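Local structure of nucleoporin NUP170 (Chaetomium thermophilum, 5HAX) at residues A10-N14 with L602-K606; L75-A79 with A475-N479; S297-E303 with R385-G389; L509-V513 with A559-Y563. The protein probably serves as a scaffold nucleoporin of the nuclear pore complex, building its inner ring with an N-terminal beta-propeller and a C-terminal alpha-helical domain. One frame throughout, in Å; residues are numbered along the deposited sequence.

Interaction 1. Residues A10-N14 with L602-K606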
loop_
_atom_site.group_PDB
_atom_site.type_symbol
_atom_site.label_atom_id
_atom_site.label_comp_id
_atom_site.label_asym_id
_atom_site.label_seq_id
_atom_site.Cartn_x
_atom_site.Cartn_y
_atom_site.Cartn_z
ATOM N N ALA A 10 -2.891 13.855 27.006
ATOM C CA ALA A 10 -3.024 14.369 25.647
ATOM C C ALA A 10 -1.708 14.942 25.144
ATOM O O ALA A 10 -1.410 14.858 23.948
ATOM C CB ALA A 10 -4.121 15.431 25.591
ATOM N N GLN A 11 -0.912 15.527 26.041
ATOM C CA GLN A 11 0.410 16.012 25.660
ATOM C C GLN A 11 1.299 14.865 25.197
ATOM O O GLN A 11 2.058 15.007 24.231
ATOM C CB GLN A 11 1.052 16.741 26.838
ATOM C CG GLN A 11 1.637 18.097 26.495
ATOM C CD GLN A 11 2.278 18.767 27.695
ATOM O OE1 GLN A 11 1.783 18.660 28.817
ATOM N NE2 GLN A 11 3.391 19.452 27.467
ATOM N N VAL A 12 1.217 13.719 25.878
ATOM C CA VAL A 12 1.997 12.549 25.479
ATOM C C VAL A 12 1.545 12.053 24.112
ATOM O O VAL A 12 2.365 11.643 23.282
ATOM C CB VAL A 12 1.881 11.443 26.546
ATOM C CG1 VAL A 12 2.632 10.189 26.110
ATOM C CG2 VAL A 12 2.397 11.943 27.888
ATOM N N VAL A 13 0.233 12.067 23.862
ATOM C CA VAL A 13 -0.290 11.614 22.575
ATOM C C VAL A 13 0.234 12.502 21.453
ATOM O O VAL A 13 0.723 12.014 20.427
ATOM C CB VAL A 13 -1.830 11.591 22.600
ATOM C CG1 VAL A 13 -2.395 11.324 21.209
ATOM C CG2 VAL A 13 -2.331 10.546 23.588
ATOM N N ASN A 14 0.136 13.821 21.632
ATOM C CA ASN A 14 0.581 14.750 20.598
ATOM C C ASN A 14 2.055 14.551 20.272
ATOM O O ASN A 14 2.450 14.586 19.102
ATOM C CB ASN A 14 0.322 16.189 21.040
ATOM C CG ASN A 14 -1.145 16.561 20.988
ATOM O OD1 ASN A 14 -1.873 16.149 20.085
ATOM N ND2 ASN A 14 -1.589 17.349 21.960
ATOM N N LEU A 602 -8.117 9.793 14.429
ATOM C CA LEU A 602 -9.149 10.605 15.067
ATOM C C LEU A 602 -8.613 11.915 15.625
ATOM O O LEU A 602 -9.180 12.980 15.364
ATOM C CB LEU A 602 -9.797 9.810 16.207
ATOM C CG LEU A 602 -11.203 9.255 15.998
ATOM C CD1 LEU A 602 -11.291 8.474 14.703
ATOM C CD2 LEU A 602 -11.582 8.378 17.183
ATOM N N TRP A 603 -7.513 11.838 16.377
ATOM C CA TRP A 603 -7.052 12.903 17.261
ATOM C C TRP A 603 -7.191 14.302 16.667
ATOM O O TRP A 603 -7.942 15.137 17.185
ATOM C CB TRP A 603 -5.595 12.616 17.635
ATOM C CG TRP A 603 -5.110 13.353 18.837
ATOM C CD1 TRP A 603 -4.251 14.409 18.856
ATOM C CD2 TRP A 603 -5.448 13.082 20.202
ATOM N NE1 TRP A 603 -4.029 14.815 20.149
ATOM C CE2 TRP A 603 -4.753 14.017 20.995
ATOM C CE3 TRP A 603 -6.266 12.140 20.831
ATOM C CZ2 TRP A 603 -4.854 14.038 22.383
ATOM C CZ3 TRP A 603 -6.367 12.164 22.212
ATOM C CH2 TRP A 603 -5.664 13.107 22.971
ATOM N N LYS A 604 -6.474 14.578 15.582
ATOM C CA LYS A 604 -6.440 15.915 15.002
ATOM C C LYS A 604 -7.561 16.164 14.002
ATOM O O LYS A 604 -7.642 17.266 13.449
ATOM C CB LYS A 604 -5.086 16.159 14.328
ATOM C CG LYS A 604 -3.910 16.196 15.294
ATOM C CD LYS A 604 -3.958 17.424 16.192
ATOM C CE LYS A 604 -2.772 17.466 17.140
ATOM N NZ LYS A 604 -2.761 18.705 17.959
ATOM N N ALA A 605 -8.425 15.184 13.761
ATOM C CA ALA A 605 -9.503 15.342 12.800
ATOM C C ALA A 605 -10.665 16.122 13.404
ATOM O O ALA A 605 -10.942 16.042 14.605
ATOM C CB ALA A 605 -9.998 13.978 12.322
ATOM N N LYS A 606 -11.346 16.887 12.553
ATOM C CA LYS A 606 -12.596 17.520 12.945
ATOM C C LYS A 606 -13.661 16.457 13.180
ATOM O O LYS A 606 -13.700 15.427 12.505
ATOM C CB LYS A 606 -13.071 18.495 11.867
ATOM C CG LYS A 606 -12.070 19.577 11.493
ATOM C CD LYS A 606 -11.812 20.533 12.645
ATOM C CE LYS A 606 -10.961 21.712 12.199
ATOM N NZ LYS A 606 -10.576 22.588 13.338
#
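Trp603 lays its indole against Ala10, Val13 and Asn14, three residues on one side of helix 5-20, and so joins the N-terminal helix to the alpha-helical C-terminal domain of this propeller-plus-helices protein. The tryptophan rides on a type I beta turn, Leu602 to Ala605. Its CG lies anti to the backbone N (chi1 -162°), which carries the ring away from the turn to the helix, with its rim toward Ala10 and Asn14 and one face under Val13. There Val13 CG1 stands over the six-membered ring, 3.6 Å from the ring centroid of Trp603, in a CH-pi contact almost straight down the normal. A beta-branched residue suits this place, since one methyl can lie over the ring while the chain stays close to its helix. Ala10, small enough to let the rim approach, touches it in plane, with CB 3.6 Å from Trp603 CZ2. Asn14 supplies the polar partner. Its OD1 accepts from Trp603 NE1, the indole hydrogen coming from above the carbonyl plane along a bent path of 138°; the 2.5 Å between NE1 and OD1 is short enough for its exact value to be doubtful. The other end of the amide, ND2, gives a hydrogen bond to Glu718, which also forms a salt bridge with Lys604. A leucine in place of Trp603 would probably leave Asn14 OD1 without its N-H donor and Val13 CG1 without the flat ring beneath it. Beyond the bond, Lys604 reaches over in a chain bent at chi2, bringing its CE 3.3 Å from Asn14 OD1.

Interaction 2. Residues L75-A79 with A475-N479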
loop_
_atom_site.group_PDB
_atom_site.type_symbol
_atom_site.label_atom_id
_atom_site.label_comp_id
_atom_site.label_asym_id
_atom_site.label_seq_id
_atom_site.Cartn_x
_atom_site.Cartn_y
_atom_site.Cartn_z
ATOM N N LEU A 75 -3.278 -14.132 -20.254
ATOM C CA LEU A 75 -3.868 -14.031 -18.925
ATOM C C LEU A 75 -3.493 -12.699 -18.288
ATOM O O LEU A 75 -2.458 -12.109 -18.616
ATOM C CB LEU A 75 -3.397 -15.173 -18.011
ATOM C CG LEU A 75 -3.853 -16.589 -18.357
ATOM C CD1 LEU A 75 -3.066 -17.621 -17.563
ATOM C CD2 LEU A 75 -5.337 -16.733 -18.090
ATOM N N GLY A 76 -4.333 -12.236 -17.361
ATOM C CA GLY A 76 -4.075 -10.988 -16.661
ATOM C C GLY A 76 -4.888 -10.881 -15.389
ATOM O O GLY A 76 -5.765 -11.703 -15.110
ATOM N N LEU A 77 -4.589 -9.832 -14.621
ATOM C CA LEU A 77 -5.135 -9.634 -13.283
ATOM C C LEU A 77 -5.859 -8.299 -13.175
ATOM O O LEU A 77 -5.383 -7.280 -13.685
ATOM C CB LEU A 77 -4.026 -9.668 -12.224
ATOM C CG LEU A 77 -3.975 -10.851 -11.259
ATOM C CD1 LEU A 77 -2.813 -10.676 -10.294
ATOM C CD2 LEU A 77 -5.277 -11.013 -10.492
ATOM N N PHE A 78 -7.005 -8.318 -12.498
ATOM C CA PHE A 78 -7.676 -7.116 -11.999
ATOM C C PHE A 78 -7.690 -7.190 -10.472
ATOM O O PHE A 78 -8.746 -7.346 -9.853
ATOM C CB PHE A 78 -9.107 -6.991 -12.566
ATOM C CG PHE A 78 -9.166 -6.748 -14.053
ATOM C CD1 PHE A 78 -8.109 -6.162 -14.729
ATOM C CD2 PHE A 78 -10.297 -7.102 -14.772
ATOM C CE1 PHE A 78 -8.177 -5.938 -16.093
ATOM C CE2 PHE A 78 -10.370 -6.883 -16.134
ATOM C CZ PHE A 78 -9.309 -6.300 -16.795
ATOM N N ALA A 79 -6.506 -7.074 -9.868
ATOM C CA ALA A 79 -6.364 -7.298 -8.433
ATOM C C ALA A 79 -7.158 -6.301 -7.596
ATOM O O ALA A 79 -7.487 -6.606 -6.444
ATOM C CB ALA A 79 -4.886 -7.233 -8.041
ATOM N N ALA A 475 -1.922 -10.468 -5.040
ATOM C CA ALA A 475 -2.342 -11.596 -5.859
ATOM C C ALA A 475 -1.254 -11.899 -6.882
ATOM O O ALA A 475 -0.931 -11.048 -7.717
ATOM C CB ALA A 475 -3.668 -11.289 -6.553
ATOM N N VAL A 476 -0.696 -13.105 -6.814
ATOM C CA VAL A 476 0.348 -13.557 -7.728
ATOM C C VAL A 476 -0.330 -14.468 -8.746
ATOM O O VAL A 476 -0.672 -15.614 -8.440
ATOM C CB VAL A 476 1.480 -14.277 -6.988
ATOM C CG1 VAL A 476 2.553 -14.745 -7.971
ATOM C CG2 VAL A 476 2.081 -13.371 -5.930
ATOM N N LEU A 477 -0.520 -13.962 -9.962
ATOM C CA LEU A 477 -1.135 -14.746 -11.026
ATOM C C LEU A 477 -0.083 -15.599 -11.719
ATOM O O LEU A 477 0.935 -15.080 -12.186
ATOM C CB LEU A 477 -1.818 -13.827 -12.038
ATOM C CG LEU A 477 -2.381 -14.489 -13.302
ATOM C CD1 LEU A 477 -3.547 -15.406 -12.963
ATOM C CD2 LEU A 477 -2.797 -13.434 -14.316
ATOM N N THR A 478 -0.330 -16.902 -11.779
ATOM C CA THR A 478 0.476 -17.837 -12.556
ATOM C C THR A 478 -0.398 -18.470 -13.633
ATOM O O THR A 478 -1.594 -18.185 -13.748
ATOM C CB THR A 478 1.093 -18.920 -11.666
ATOM O OG1 THR A 478 0.079 -19.842 -11.247
ATOM C CG2 THR A 478 1.766 -18.309 -10.445
ATOM N N ASN A 479 0.214 -19.342 -14.429
ATOM C CA ASN A 479 -0.505 -20.067 -15.467
ATOM C C ASN A 479 -1.378 -21.182 -14.908
ATOM O O ASN A 479 -2.087 -21.834 -15.682
ATOM C CB ASN A 479 0.483 -20.646 -16.484
ATOM C CG ASN A 479 1.492 -21.583 -15.849
ATOM O OD1 ASN A 479 1.870 -21.413 -14.690
ATOM N ND2 ASN A 479 1.933 -22.579 -16.609
#
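Leu477 and Leu77 interlock between two strands that run nearly antiparallel, 166° apart, yet lie 7.8 Å from each other at their axes, so that side chains and not backbone hydrogen bonds join them. The two leucines slide past each other in opposite directions, each filling a dip in the other strand. The CD2 methyl of Leu477 settles on the main chain of strand 73-78, 3.5 Å from Gly76 C, with Leu75 CB beside it at 4.1 Å from that same Leu477 CD2. The floor here is the main chain of Gly76 itself; a CB at this position would point away from Leu477, so the hollow comes from the strand's backbone between Leu75 and Leu77. In return, Leu77 drops CD1 between Ala475 and Leu477, where it lies 3.7 Å from Leu477 CB and presses closely on Ala475 O at 3.2 Å. Alanine suits the floor of this second dip: a short CB, 3.9 Å from Leu77 CD1, admits the bulkier leucine. At the far end Leu75 CD1 leans on the backbone at Thr478 and Asn479. Strand 73-78 is the edge strand of one propeller blade, while strand 473-478 lies inside the adjoining blade between strands 440-445 and 481-487, whose Ile441 and Val482 extend the apolar layer.

Interaction 3. Residues S297-E303 with R385-G389; sequences SPIPATE and RFSPG
Ser297 and Arg385, their CA atoms 5.9 Å apart, bring two edge strands side by side, after which each segment turns, and the two meet again where Glu303 faces Pro388. Between these points runs the long side chain of Arg385, extended from CG to NE and leaving its backbone with CG anti to N (chi1 -176°). This straight reach delivers the guanidinium end-on to Glu303, which comes from the opposite direction. Arg385 NH2 binds Glu303 OE2 at 2.8 Å in a salt bridge, and Arg385 NH1 reaches Glu303 OE1 at 3.2 Å; both bonds are nearly straight. Both acceptors lie close to the guanidinium plane, although the carboxylate is twisted 45° against it. Ser387 OG gives its hydrogen to Glu303 OE1 at 2.7 Å, from the face of the carboxylate opposite to NH1, so OE1 is gripped by two donors and the acid is fixed in rotation. With one guanidinium and a hydroxyl donating to it, Glu303 is likely to stay ionised although buried. Ile299 CG1 lies over one face of the guanidinium and Gly389 CA over the other; glycine suits that place, because its backbone angles would jam a CB against the preceding carbonyl. A cis peptide precedes Pro388. Ser297 OG, a small polar group, meets two waters, one also accepting from Arg385 NH1. Strands 293-298 and 380-386 open the four-stranded antiparallel meanders of two blades, each extended at its far edge by a short parallel strand, 33-35 or 39-41; such first strands come side by side around the axis of a beta-propeller, here probably of seven blades.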
loop_
_atom_site.group_PDB
_atom_site.type_symbol
_atom_site.label_atom_id
_atom_site.label_comp_id
_atom_site.label_asym_id
_atom_site.label_seq_id
_atom_site.Cartn_x
_atom_site.Cartn_y
_atom_site.Cartn_z
ATOM N N SER A 297 9.047 0.960 -11.874
ATOM C CA SER A 297 8.033 1.137 -10.843
ATOM C C SER A 297 8.056 2.581 -10.359
ATOM O O SER A 297 9.026 3.000 -9.713
ATOM C CB SER A 297 8.267 0.181 -9.676
ATOM O OG SER A 297 7.165 0.202 -8.788
ATOM N N PRO A 298 7.029 3.378 -10.654
ATOM C CA PRO A 298 7.027 4.769 -10.186
ATOM C C PRO A 298 6.986 4.855 -8.667
ATOM O O PRO A 298 6.390 4.016 -7.988
ATOM C CB PRO A 298 5.756 5.356 -10.811
ATOM C CG PRO A 298 5.436 4.455 -11.956
ATOM C CD PRO A 298 5.867 3.096 -11.514
ATOM N N ILE A 299 7.634 5.885 -8.143
ATOM C CA ILE A 299 7.618 6.213 -6.720
ATOM C C ILE A 299 6.853 7.524 -6.565
ATOM O O ILE A 299 7.278 8.546 -7.119
ATOM C CB ILE A 299 9.041 6.330 -6.150
ATOM C CG1 ILE A 299 9.785 5.000 -6.335
ATOM C CG2 ILE A 299 8.992 6.718 -4.675
ATOM C CD1 ILE A 299 11.264 5.063 -6.019
ATOM N N PRO A 300 5.734 7.548 -5.842
ATOM C CA PRO A 300 4.910 8.760 -5.796
ATOM C C PRO A 300 5.539 9.855 -4.946
ATOM O O PRO A 300 6.396 9.613 -4.093
ATOM C CB PRO A 300 3.595 8.267 -5.184
ATOM C CG PRO A 300 4.000 7.118 -4.328
ATOM C CD PRO A 300 5.158 6.461 -5.030
ATOM N N ALA A 301 5.088 11.088 -5.195
ATOM C CA ALA A 301 5.617 12.240 -4.470
ATOM C C ALA A 301 5.274 12.180 -2.987
ATOM O O ALA A 301 5.989 12.761 -2.162
ATOM C CB ALA A 301 5.085 13.536 -5.080
ATOM N N THR A 302 4.190 11.491 -2.630
ATOM C CA THR A 302 3.851 11.317 -1.222
ATOM C C THR A 302 4.913 10.511 -0.488
ATOM O O THR A 302 5.105 10.693 0.720
ATOM C CB THR A 302 2.489 10.631 -1.094
ATOM O OG1 THR A 302 2.517 9.379 -1.788
ATOM C CG2 THR A 302 1.396 11.505 -1.684
ATOM N N GLU A 303 5.614 9.626 -1.198
ATOM C CA GLU A 303 6.607 8.751 -0.589
ATOM C C GLU A 303 7.997 9.374 -0.576
ATOM O O GLU A 303 8.741 9.207 0.398
ATOM C CB GLU A 303 6.642 7.410 -1.327
ATOM C CG GLU A 303 7.565 6.377 -0.696
ATOM C CD GLU A 303 7.364 4.983 -1.266
ATOM O OE1 GLU A 303 6.693 4.853 -2.311
ATOM O OE2 GLU A 303 7.873 4.015 -0.666
ATOM N N ARG A 385 7.303 -3.183 -7.439
ATOM C CA ARG A 385 7.497 -2.463 -6.185
ATOM C C ARG A 385 6.190 -1.796 -5.786
ATOM O O ARG A 385 5.533 -1.160 -6.617
ATOM C CB ARG A 385 8.605 -1.409 -6.290
ATOM C CG ARG A 385 8.906 -0.701 -4.967
ATOM C CD ARG A 385 9.783 0.532 -5.163
ATOM N NE ARG A 385 10.136 1.163 -3.892
ATOM C CZ ARG A 385 9.369 2.037 -3.242
ATOM N NH1 ARG A 385 8.188 2.394 -3.729
ATOM N NH2 ARG A 385 9.784 2.553 -2.092
ATOM N N PHE A 386 5.822 -1.945 -4.515
ATOM C CA PHE A 386 4.657 -1.288 -3.938
ATOM C C PHE A 386 5.090 -0.507 -2.708
ATOM O O PHE A 386 5.904 -0.989 -1.914
ATOM C CB PHE A 386 3.572 -2.304 -3.554
ATOM C CG PHE A 386 3.167 -3.211 -4.678
ATOM C CD1 PHE A 386 2.245 -2.795 -5.620
ATOM C CD2 PHE A 386 3.706 -4.481 -4.790
ATOM C CE1 PHE A 386 1.869 -3.626 -6.655
ATOM C CE2 PHE A 386 3.333 -5.316 -5.824
ATOM C CZ PHE A 386 2.414 -4.887 -6.757
ATOM N N SER A 387 4.560 0.706 -2.563
ATOM C CA SER A 387 4.809 1.507 -1.370
ATOM C C SER A 387 4.438 0.690 -0.135
ATOM O O SER A 387 3.434 -0.022 -0.149
ATOM C CB SER A 387 4.007 2.810 -1.402
ATOM O OG SER A 387 4.358 3.611 -2.516
ATOM N N PRO A 388 5.237 0.791 0.941
ATOM C CA PRO A 388 6.406 1.652 1.141
ATOM C C PRO A 388 7.728 1.018 0.695
ATOM O O PRO A 388 8.784 1.434 1.173
ATOM C CB PRO A 388 6.397 1.873 2.651
ATOM C CG PRO A 388 5.906 0.570 3.185
ATOM C CD PRO A 388 4.949 0.003 2.152
ATOM N N GLY A 389 7.673 0.030 -0.198
ATOM C CA GLY A 389 8.884 -0.580 -0.719
ATOM C C GLY A 389 8.835 -2.090 -0.849
ATOM O O GLY A 389 9.872 -2.722 -1.074
HETATM O O HOH W 1 5.790 -2.072 -9.548
HETATM O O HOH W 2 6.893 1.790 -6.310
#

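Interaction 4. Residues L509-V513 with A559-Y563; sequences LEREV and AFIEY
Tyr563 pushes its ring across to helix 506-520 and overlaps Glu510, Leu509 and Val513 there. Its CG points anti to its own carbonyl carbon (chi1 -46°), a torsion that swings the ring off the end of helix 549-562 and toward the other helix. Leu509 meets the ring edge in its plane, with CD2 3.9 Å from Tyr563 CE2. Val513, one turn further on, approaches the same atom obliquely, its CG2 4.0 Å from Tyr563 CE2. The hydroxyl end lies against the start of the Glu510 side chain, Tyr563 OH being 3.4 Å from Glu510 CB. Here the two side chains cross at about a right angle, and the carboxylate plane stands 85° from the ring. Glu510 touches the ring with CB and CG, its aliphatic stem, and its OE2 forms a salt bridge with Arg514. Two neighbouring helices packed in this way, with apolar residues one turn apart facing a partner, belong to the stacked alpha-helical region that follows the propeller. With an alanine here in place of Tyr563, a gap would probably open beside Leu509 and Val513, and the stem of Glu510 would lose its support. Ala559, one helical turn before the tyrosine, adds a small methyl on the inner side: its CB lies 4.3 Å from Leu509 CD2 and 4.4 Å from Val513 CG2, a bulk low enough to let the helices come near. Glu562 CB stands over the centre of the tyrosine ring, and Ile526 of helix 522-533 also touches Tyr563.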
loop_
_atom_site.group_PDB
_atom_site.type_symbol
_atom_site.label_atom_id
_atom_site.label_comp_id
_atom_site.label_asym_id
_atom_site.label_seq_id
_atom_site.Cartn_x
_atom_site.Cartn_y
_atom_site.Cartn_z
ATOM N N LEU A 509 11.625 -17.650 26.473
ATOM C CA LEU A 509 10.945 -16.415 26.105
ATOM C C LEU A 509 11.912 -15.241 26.114
ATOM O O LEU A 509 11.950 -14.445 25.169
ATOM C CB LEU A 509 9.783 -16.155 27.063
ATOM C CG LEU A 509 9.037 -14.842 26.824
ATOM C CD1 LEU A 509 8.319 -14.893 25.483
ATOM C CD2 LEU A 509 8.076 -14.553 27.964
ATOM N N GLU A 510 12.696 -15.116 27.187
ATOM C CA GLU A 510 13.653 -14.021 27.301
ATOM C C GLU A 510 14.596 -13.985 26.105
ATOM O O GLU A 510 14.977 -12.906 25.636
ATOM C CB GLU A 510 14.439 -14.163 28.603
ATOM C CG GLU A 510 15.383 -13.016 28.903
ATOM C CD GLU A 510 16.190 -13.253 30.165
ATOM O OE1 GLU A 510 15.620 -13.124 31.270
ATOM O OE2 GLU A 510 17.391 -13.573 30.051
ATOM N N ARG A 511 14.978 -15.156 25.593
ATOM C CA ARG A 511 15.862 -15.207 24.433
ATOM C C ARG A 511 15.156 -14.683 23.189
ATOM O O ARG A 511 15.706 -13.859 22.450
ATOM C CB ARG A 511 16.343 -16.639 24.210
ATOM C CG ARG A 511 17.551 -16.747 23.292
ATOM C CD ARG A 511 17.323 -17.742 22.160
ATOM N NE ARG A 511 16.740 -18.997 22.631
ATOM C CZ ARG A 511 17.395 -19.912 23.338
ATOM N NH1 ARG A 511 18.665 -19.719 23.671
ATOM N NH2 ARG A 511 16.775 -21.021 23.719
ATOM N N GLU A 512 13.935 -15.160 22.939
ATOM C CA GLU A 512 13.176 -14.696 21.784
ATOM C C GLU A 512 12.872 -13.207 21.892
ATOM O O GLU A 512 12.925 -12.480 20.892
ATOM C CB GLU A 512 11.883 -15.502 21.660
ATOM C CG GLU A 512 11.291 -15.530 20.260
ATOM C CD GLU A 512 12.105 -16.370 19.292
ATOM O OE1 GLU A 512 13.037 -17.071 19.742
ATOM O OE2 GLU A 512 11.812 -16.333 18.079
ATOM N N VAL A 513 12.561 -12.734 23.102
ATOM C CA VAL A 513 12.255 -11.319 23.302
ATOM C C VAL A 513 13.480 -10.462 23.003
ATOM O O VAL A 513 13.362 -9.342 22.491
ATOM C CB VAL A 513 11.737 -11.088 24.735
ATOM C CG1 VAL A 513 11.771 -9.603 25.103
ATOM C CG2 VAL A 513 10.328 -11.646 24.888
ATOM N N ALA A 559 5.375 -11.170 29.045
ATOM C CA ALA A 559 6.463 -10.373 28.491
ATOM C C ALA A 559 6.269 -8.893 28.794
ATOM O O ALA A 559 7.239 -8.171 29.051
ATOM C CB ALA A 559 6.565 -10.603 26.983
ATOM N N PHE A 560 5.019 -8.427 28.766
ATOM C CA PHE A 560 4.730 -7.028 29.066
ATOM C C PHE A 560 5.101 -6.688 30.506
ATOM O O PHE A 560 5.617 -5.599 30.784
ATOM C CB PHE A 560 3.249 -6.752 28.802
ATOM C CG PHE A 560 2.840 -5.321 29.009
ATOM C CD1 PHE A 560 2.092 -4.953 30.116
ATOM C CD2 PHE A 560 3.185 -4.346 28.088
ATOM C CE1 PHE A 560 1.706 -3.641 30.304
ATOM C CE2 PHE A 560 2.801 -3.031 28.273
ATOM C CZ PHE A 560 2.061 -2.678 29.382
ATOM N N ILE A 561 4.853 -7.614 31.431
ATOM C CA ILE A 561 5.170 -7.389 32.839
ATOM C C ILE A 561 6.668 -7.523 33.085
ATOM O O ILE A 561 7.306 -6.621 33.639
ATOM C CB ILE A 561 4.369 -8.373 33.715
ATOM C CG1 ILE A 561 2.872 -8.060 33.635
ATOM C CG2 ILE A 561 4.847 -8.327 35.167
ATOM C CD1 ILE A 561 1.987 -9.152 34.211
ATOM N N GLU A 562 7.250 -8.651 32.670
ATOM C CA GLU A 562 8.598 -9.010 33.104
ATOM C C GLU A 562 9.672 -8.125 32.483
ATOM O O GLU A 562 10.700 -7.871 33.123
ATOM C CB GLU A 562 8.875 -10.475 32.766
ATOM C CG GLU A 562 8.076 -11.467 33.597
ATOM C CD GLU A 562 8.598 -11.595 35.015
ATOM O OE1 GLU A 562 7.780 -11.551 35.959
ATOM O OE2 GLU A 562 9.827 -11.747 35.186
ATOM N N TYR A 563 9.471 -7.659 31.249
ATOM C CA TYR A 563 10.507 -6.949 30.507
ATOM C C TYR A 563 10.140 -5.493 30.238
ATOM O O TYR A 563 10.777 -4.843 29.401
ATOM C CB TYR A 563 10.798 -7.674 29.193
ATOM C CG TYR A 563 10.952 -9.171 29.347
ATOM C CD1 TYR A 563 12.025 -9.712 30.042
ATOM C CD2 TYR A 563 10.028 -10.044 28.790
ATOM C CE1 TYR A 563 12.170 -11.080 30.185
ATOM C CE2 TYR A 563 10.164 -11.414 28.926
ATOM C CZ TYR A 563 11.236 -11.925 29.624
ATOM O OH TYR A 563 11.373 -13.289 29.760
#

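Overall arrangement
Interactions 2 and 3 belong to the beta-propeller, interactions 1 and 4 to the helical part. Along the chain, interaction 1 encloses all the others; interaction 2 brings the first blade against the last and encloses interaction 3, and interaction 4 follows once the propeller is complete. Within the propeller the centres of interactions 2 and 3 are 21 Å apart, with nearest atoms about 7 Å apart. Interactions 1 and 4 lie 30 Å apart between centres, and interactions 1 and 2 sit on opposite sides of the chain's centre, 41 Å apart. Helix 5-20 packs among later helices, so the N-terminal helix is built into the helical domain that follows the propeller in sequence.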